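Delta-1-pyrroline-5-carboxylate dehydrogenase, mitochondrial (Mus musculus, PDB 4E3X) catalyses the NAD-dependent oxidation of glutamate semialdehyde, in equilibrium with pyrroline-5-carboxylate, to glutamate, the last step of mitochondrial proline breakdown. Local coordinates at residues C95-A109 against Q260-T272. Residues are numbered along the deposited sequence; the frame is centred on the assembly and turned at random.
Sequences CYADKALLNRAIDAA and QFVPADGPTFGDT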
loop_
_atom_site.group_PDB
_atom_site.type_symbol
_atom_site.label_atom_id
_atom_site.label_comp_id
_atom_site.label_asym_id
_atom_site.label_seq_id
_atom_site.Cartn_x
_atom_site.Cartn_y
_atom_site.Cartn_z
ATOM N N CYS B 95 -7.248 6.851 -32.317
ATOM C CA CYS B 95 -8.098 5.677 -32.392
ATOM C C CYS B 95 -8.081 4.900 -31.092
ATOM O O CYS B 95 -7.141 4.982 -30.306
ATOM C CB CYS B 95 -7.695 4.768 -33.558
ATOM S SG CYS B 95 -6.060 4.016 -33.410
ATOM N N TYR B 96 -9.139 4.136 -30.874
ATOM C CA TYR B 96 -9.205 3.273 -29.714
ATOM C C TYR B 96 -8.567 1.923 -30.031
ATOM O O TYR B 96 -8.945 1.282 -31.010
ATOM C CB TYR B 96 -10.660 3.032 -29.327
ATOM C CG TYR B 96 -11.376 4.145 -28.577
ATOM C CD1 TYR B 96 -10.693 5.171 -27.932
ATOM C CD2 TYR B 96 -12.761 4.124 -28.475
ATOM C CE1 TYR B 96 -11.390 6.154 -27.216
ATOM C CE2 TYR B 96 -13.451 5.082 -27.780
ATOM C CZ TYR B 96 -12.772 6.093 -27.153
ATOM O OH TYR B 96 -13.504 7.035 -26.458
ATOM N N ALA B 97 -7.640 1.481 -29.186
ATOM C CA ALA B 97 -7.060 0.148 -29.311
ATOM C C ALA B 97 -8.179 -0.874 -29.162
ATOM O O ALA B 97 -9.027 -0.730 -28.278
ATOM C CB ALA B 97 -6.006 -0.069 -28.241
ATOM N N ASP B 98 -8.206 -1.881 -30.034
ATOM C CA ASP B 98 -9.143 -2.989 -29.855
ATOM C C ASP B 98 -8.589 -3.981 -28.830
ATOM O O ASP B 98 -7.447 -3.845 -28.371
ATOM C CB ASP B 98 -9.544 -3.671 -31.183
ATOM C CG ASP B 98 -8.358 -4.090 -32.034
ATOM O OD1 ASP B 98 -7.228 -4.156 -31.531
ATOM O OD2 ASP B 98 -8.569 -4.371 -33.232
ATOM N N LYS B 99 -9.400 -4.956 -28.441
ATOM C CA LYS B 99 -8.947 -5.921 -27.442
ATOM C C LYS B 99 -7.717 -6.699 -27.913
ATOM O O LYS B 99 -6.805 -6.959 -27.135
ATOM C CB LYS B 99 -10.091 -6.837 -27.000
ATOM C CG LYS B 99 -11.235 -6.042 -26.396
ATOM C CD LYS B 99 -12.339 -6.905 -25.796
ATOM C CE LYS B 99 -11.994 -7.386 -24.397
ATOM N NZ LYS B 99 -13.063 -8.277 -23.864
ATOM N N ALA B 100 -7.682 -7.049 -29.193
ATOM C CA ALA B 100 -6.502 -7.712 -29.743
ATOM C C ALA B 100 -5.237 -6.872 -29.560
ATOM O O ALA B 100 -4.186 -7.393 -29.165
ATOM C CB ALA B 100 -6.714 -8.026 -31.213
ATOM N N LEU B 101 -5.326 -5.579 -29.856
ATOM C CA LEU B 101 -4.153 -4.722 -29.759
ATOM C C LEU B 101 -3.725 -4.557 -28.306
ATOM O O LEU B 101 -2.536 -4.546 -28.002
ATOM C CB LEU B 101 -4.393 -3.359 -30.421
ATOM C CG LEU B 101 -3.203 -2.399 -30.383
ATOM C CD1 LEU B 101 -1.989 -3.037 -31.053
ATOM C CD2 LEU B 101 -3.580 -1.107 -31.069
ATOM N N LEU B 102 -4.696 -4.431 -27.409
ATOM C CA LEU B 102 -4.374 -4.324 -25.997
ATOM C C LEU B 102 -3.652 -5.578 -25.510
ATOM O O LEU B 102 -2.672 -5.494 -24.777
ATOM C CB LEU B 102 -5.638 -4.066 -25.182
ATOM C CG LEU B 102 -6.283 -2.689 -25.372
ATOM C CD1 LEU B 102 -7.601 -2.636 -24.629
ATOM C CD2 LEU B 102 -5.357 -1.552 -24.921
ATOM N N ASN B 103 -4.133 -6.744 -25.923
ATOM C CA ASN B 103 -3.470 -7.972 -25.522
ATOM C C ASN B 103 -2.075 -8.117 -26.134
ATOM O O ASN B 103 -1.155 -8.614 -25.486
ATOM C CB ASN B 103 -4.364 -9.185 -25.797
ATOM C CG ASN B 103 -5.444 -9.362 -24.725
ATOM O OD1 ASN B 103 -6.637 -9.449 -25.020
ATOM N ND2 ASN B 103 -5.020 -9.389 -23.472
ATOM N N ARG B 104 -1.915 -7.668 -27.376
ATOM C CA ARG B 104 -0.601 -7.635 -28.004
ATOM C C ARG B 104 0.340 -6.725 -27.224
ATOM O O ARG B 104 1.520 -7.044 -27.033
ATOM C CB ARG B 104 -0.715 -7.121 -29.431
ATOM C CG ARG B 104 0.609 -7.110 -30.135
ATOM C CD ARG B 104 0.436 -7.517 -31.571
ATOM N NE ARG B 104 0.009 -6.395 -32.395
ATOM C CZ ARG B 104 0.832 -5.445 -32.817
ATOM N NH1 ARG B 104 2.103 -5.471 -32.454
ATOM N NH2 ARG B 104 0.384 -4.468 -33.590
ATOM N N ALA B 105 -0.185 -5.589 -26.775
ATOM C CA ALA B 105 0.604 -4.638 -26.001
ATOM C C ALA B 105 1.046 -5.233 -24.672
ATOM O O ALA B 105 2.188 -5.037 -24.253
ATOM C CB ALA B 105 -0.185 -3.360 -25.771
ATOM N N ILE B 106 0.139 -5.952 -24.008
ATOM C CA ILE B 106 0.484 -6.656 -22.772
ATOM C C ILE B 106 1.611 -7.658 -23.014
ATOM O O ILE B 106 2.608 -7.671 -22.291
ATOM C CB ILE B 106 -0.743 -7.386 -22.171
ATOM C CG1 ILE B 106 -1.762 -6.370 -21.636
ATOM C CG2 ILE B 106 -0.314 -8.368 -21.077
ATOM C CD1 ILE B 106 -3.128 -6.969 -21.336
ATOM N N ASP B 107 1.446 -8.500 -24.028
ATOM C CA ASP B 107 2.443 -9.536 -24.289
ATOM C C ASP B 107 3.822 -8.929 -24.535
ATOM O O ASP B 107 4.820 -9.421 -24.011
ATOM C CB ASP B 107 2.038 -10.402 -25.487
ATOM C CG ASP B 107 0.756 -11.180 -25.252
ATOM O OD1 ASP B 107 0.263 -11.216 -24.105
ATOM O OD2 ASP B 107 0.241 -11.761 -26.230
ATOM N N ALA B 108 3.873 -7.860 -25.328
ATOM C CA ALA B 108 5.147 -7.232 -25.661
ATOM C C ALA B 108 5.759 -6.533 -24.457
ATOM O O ALA B 108 6.973 -6.563 -24.267
ATOM C CB ALA B 108 4.988 -6.265 -26.825
ATOM N N ALA B 109 4.917 -5.906 -23.638
ATOM C CA ALA B 109 5.401 -5.282 -22.411
ATOM C C ALA B 109 6.010 -6.336 -21.481
ATOM O O ALA B 109 7.100 -6.149 -20.930
ATOM C CB ALA B 109 4.265 -4.539 -21.713
ATOM N N GLN B 260 3.266 1.431 -23.166
ATOM C CA GLN B 260 2.498 1.301 -24.392
ATOM C C GLN B 260 1.441 2.398 -24.401
ATOM O O GLN B 260 0.722 2.586 -23.416
ATOM C CB GLN B 260 1.845 -0.083 -24.468
ATOM C CG GLN B 260 2.783 -1.245 -24.125
ATOM C CD GLN B 260 3.810 -1.564 -25.205
ATOM O OE1 GLN B 260 4.396 -0.668 -25.815
ATOM N NE2 GLN B 260 4.059 -2.859 -25.418
ATOM N N PHE B 261 1.385 3.162 -25.491
ATOM C CA PHE B 261 0.470 4.293 -25.586
ATOM C C PHE B 261 -0.809 3.787 -26.238
ATOM O O PHE B 261 -0.867 3.600 -27.461
ATOM C CB PHE B 261 1.114 5.420 -26.407
ATOM C CG PHE B 261 0.360 6.719 -26.346
ATOM C CD1 PHE B 261 0.542 7.583 -25.278
ATOM C CD2 PHE B 261 -0.514 7.083 -27.369
ATOM C CE1 PHE B 261 -0.156 8.784 -25.216
ATOM C CE2 PHE B 261 -1.214 8.274 -27.319
ATOM C CZ PHE B 261 -1.033 9.127 -26.244
ATOM N N VAL B 262 -1.821 3.519 -25.413
ATOM C CA VAL B 262 -3.004 2.814 -25.877
ATOM C C VAL B 262 -4.323 3.466 -25.458
ATOM O O VAL B 262 -5.041 2.957 -24.593
ATOM C CB VAL B 262 -2.969 1.313 -25.490
ATOM C CG1 VAL B 262 -1.960 0.585 -26.360
ATOM C CG2 VAL B 262 -2.636 1.126 -24.017
ATOM N N PRO B 263 -4.668 4.584 -26.111
ATOM C CA PRO B 263 -6.040 5.093 -26.010
ATOM C C PRO B 263 -7.037 3.977 -26.293
ATOM O O PRO B 263 -6.761 3.103 -27.113
ATOM C CB PRO B 263 -6.112 6.132 -27.137
ATOM C CG PRO B 263 -4.680 6.527 -27.396
ATOM C CD PRO B 263 -3.868 5.307 -27.118
ATOM N N ALA B 264 -8.189 4.006 -25.627
ATOM C CA ALA B 264 -9.149 2.920 -25.752
ATOM C C ALA B 264 -10.471 3.351 -25.142
ATOM O O ALA B 264 -10.523 4.268 -24.316
ATOM C CB ALA B 264 -8.629 1.665 -25.044
ATOM N N ASP B 265 -11.538 2.673 -25.539
ATOM C CA ASP B 265 -12.802 2.799 -24.837
ATOM C C ASP B 265 -12.577 2.394 -23.374
ATOM O O ASP B 265 -11.916 1.391 -23.097
ATOM C CB ASP B 265 -13.834 1.897 -25.507
ATOM C CG ASP B 265 -15.114 1.800 -24.722
ATOM O OD1 ASP B 265 -15.888 2.775 -24.731
ATOM O OD2 ASP B 265 -15.360 0.733 -24.116
ATOM N N GLY B 266 -13.105 3.174 -22.436
ATOM C CA GLY B 266 -12.844 2.930 -21.025
ATOM C C GLY B 266 -13.230 1.541 -20.547
ATOM O O GLY B 266 -12.395 0.810 -20.007
ATOM N N PRO B 267 -14.505 1.172 -20.728
ATOM C CA PRO B 267 -14.925 -0.162 -20.288
ATOM C C PRO B 267 -14.141 -1.278 -20.983
ATOM O O PRO B 267 -13.758 -2.247 -20.336
ATOM C CB PRO B 267 -16.404 -0.189 -20.674
ATOM C CG PRO B 267 -16.831 1.249 -20.502
ATOM C CD PRO B 267 -15.660 2.033 -21.055
ATOM N N THR B 268 -13.877 -1.125 -22.275
ATOM C CA THR B 268 -13.120 -2.119 -23.019
ATOM C C THR B 268 -11.706 -2.296 -22.445
ATOM O O THR B 268 -11.220 -3.422 -22.274
ATOM C CB THR B 268 -13.029 -1.734 -24.501
ATOM O OG1 THR B 268 -14.348 -1.574 -25.032
ATOM C CG2 THR B 268 -12.306 -2.810 -25.301
ATOM N N PHE B 269 -11.047 -1.181 -22.154
ATOM C CA PHE B 269 -9.711 -1.206 -21.579
ATOM C C PHE B 269 -9.735 -1.918 -20.227
ATOM O O PHE B 269 -8.917 -2.806 -19.968
ATOM C CB PHE B 269 -9.185 0.225 -21.430
ATOM C CG PHE B 269 -7.777 0.297 -20.912
ATOM C CD1 PHE B 269 -6.704 0.119 -21.768
ATOM C CD2 PHE B 269 -7.528 0.529 -19.570
ATOM C CE1 PHE B 269 -5.405 0.165 -21.291
ATOM C CE2 PHE B 269 -6.242 0.586 -19.101
ATOM C CZ PHE B 269 -5.180 0.402 -19.956
ATOM N N GLY B 270 -10.680 -1.541 -19.372
ATOM C CA GLY B 270 -10.789 -2.154 -18.059
ATOM C C GLY B 270 -11.057 -3.646 -18.145
ATOM O O GLY B 270 -10.442 -4.432 -17.425
ATOM N N ASP B 271 -11.962 -4.042 -19.041
ATOM C CA ASP B 271 -12.289 -5.456 -19.242
ATOM C C ASP B 271 -11.040 -6.233 -19.635
ATOM O O ASP B 271 -10.785 -7.336 -19.136
ATOM C CB ASP B 271 -13.324 -5.654 -20.360
ATOM C CG ASP B 271 -14.702 -5.115 -20.020
ATOM O OD1 ASP B 271 -14.949 -4.688 -18.871
ATOM O OD2 ASP B 271 -15.555 -5.144 -20.933
ATOM N N THR B 272 -10.277 -5.672 -20.568
ATOM C CA THR B 272 -9.108 -6.370 -21.088
ATOM C C THR B 272 -8.017 -6.516 -20.024
ATOM O O THR B 272 -7.506 -7.619 -19.790
ATOM C CB THR B 272 -8.531 -5.670 -22.322
ATOM O OG1 THR B 272 -9.558 -5.497 -23.300
ATOM C CG2 THR B 272 -7.394 -6.501 -22.911
HETATM O O HOH W 1 -11.414 0.328 -27.201
HETATM O O HOH W 2 -14.997 -6.050 -23.426
HETATM O O HOH W 3 -11.706 -9.187 -21.671
#
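A97 N donates a nearly straight hydrogen bond to P263 O (2.8 Å, 178°), and Q260 NE2 reaches A105 O (3.1 Å) in the carbonyl plane, on a lone pair; the same carbonyl also accepts A109 N within the helix. The bend at chi2 (-74°) brings the Q260 amide N to the carbonyl of A105; OE1 is taken by G69 N. Water bridges add to these: one links A97 O to D265 N, another joins K99 NZ to D271 OD2, atoms 5.0 Å apart with no direct contact; D271 OD1 accepts from Q297. D265 is the N-cap of helix 266-272, its OD2 gripped by T268 N and OG1 from opposite faces.

The Y96 ring lies flat on the A264-D265 peptide, with D265 N 3.3 Å above its centre, while its OH bonds to D236. With an alanine here, the A264-D265 peptide would probably lose its aromatic cover, and D236 its hydroxyl partner.

Apolar side chains meet where helices 99-109 and 266-272 cross at -43°, with V262 of the preceding loop joining in. L102 CD2 meets V262 CB and the edge of the F269 ring (CD1, 3.8 Å), and CD1 of the leucine rests on T272. K99 lays its CG against T268 CG2 (3.6 Å).

The contact seats helix 99-109 against strand 259-261 of the parallel sheet, in the Rossmann-type NAD-binding domain of aldehyde dehydrogenases, where F269 adjoins the NAD-binding K233.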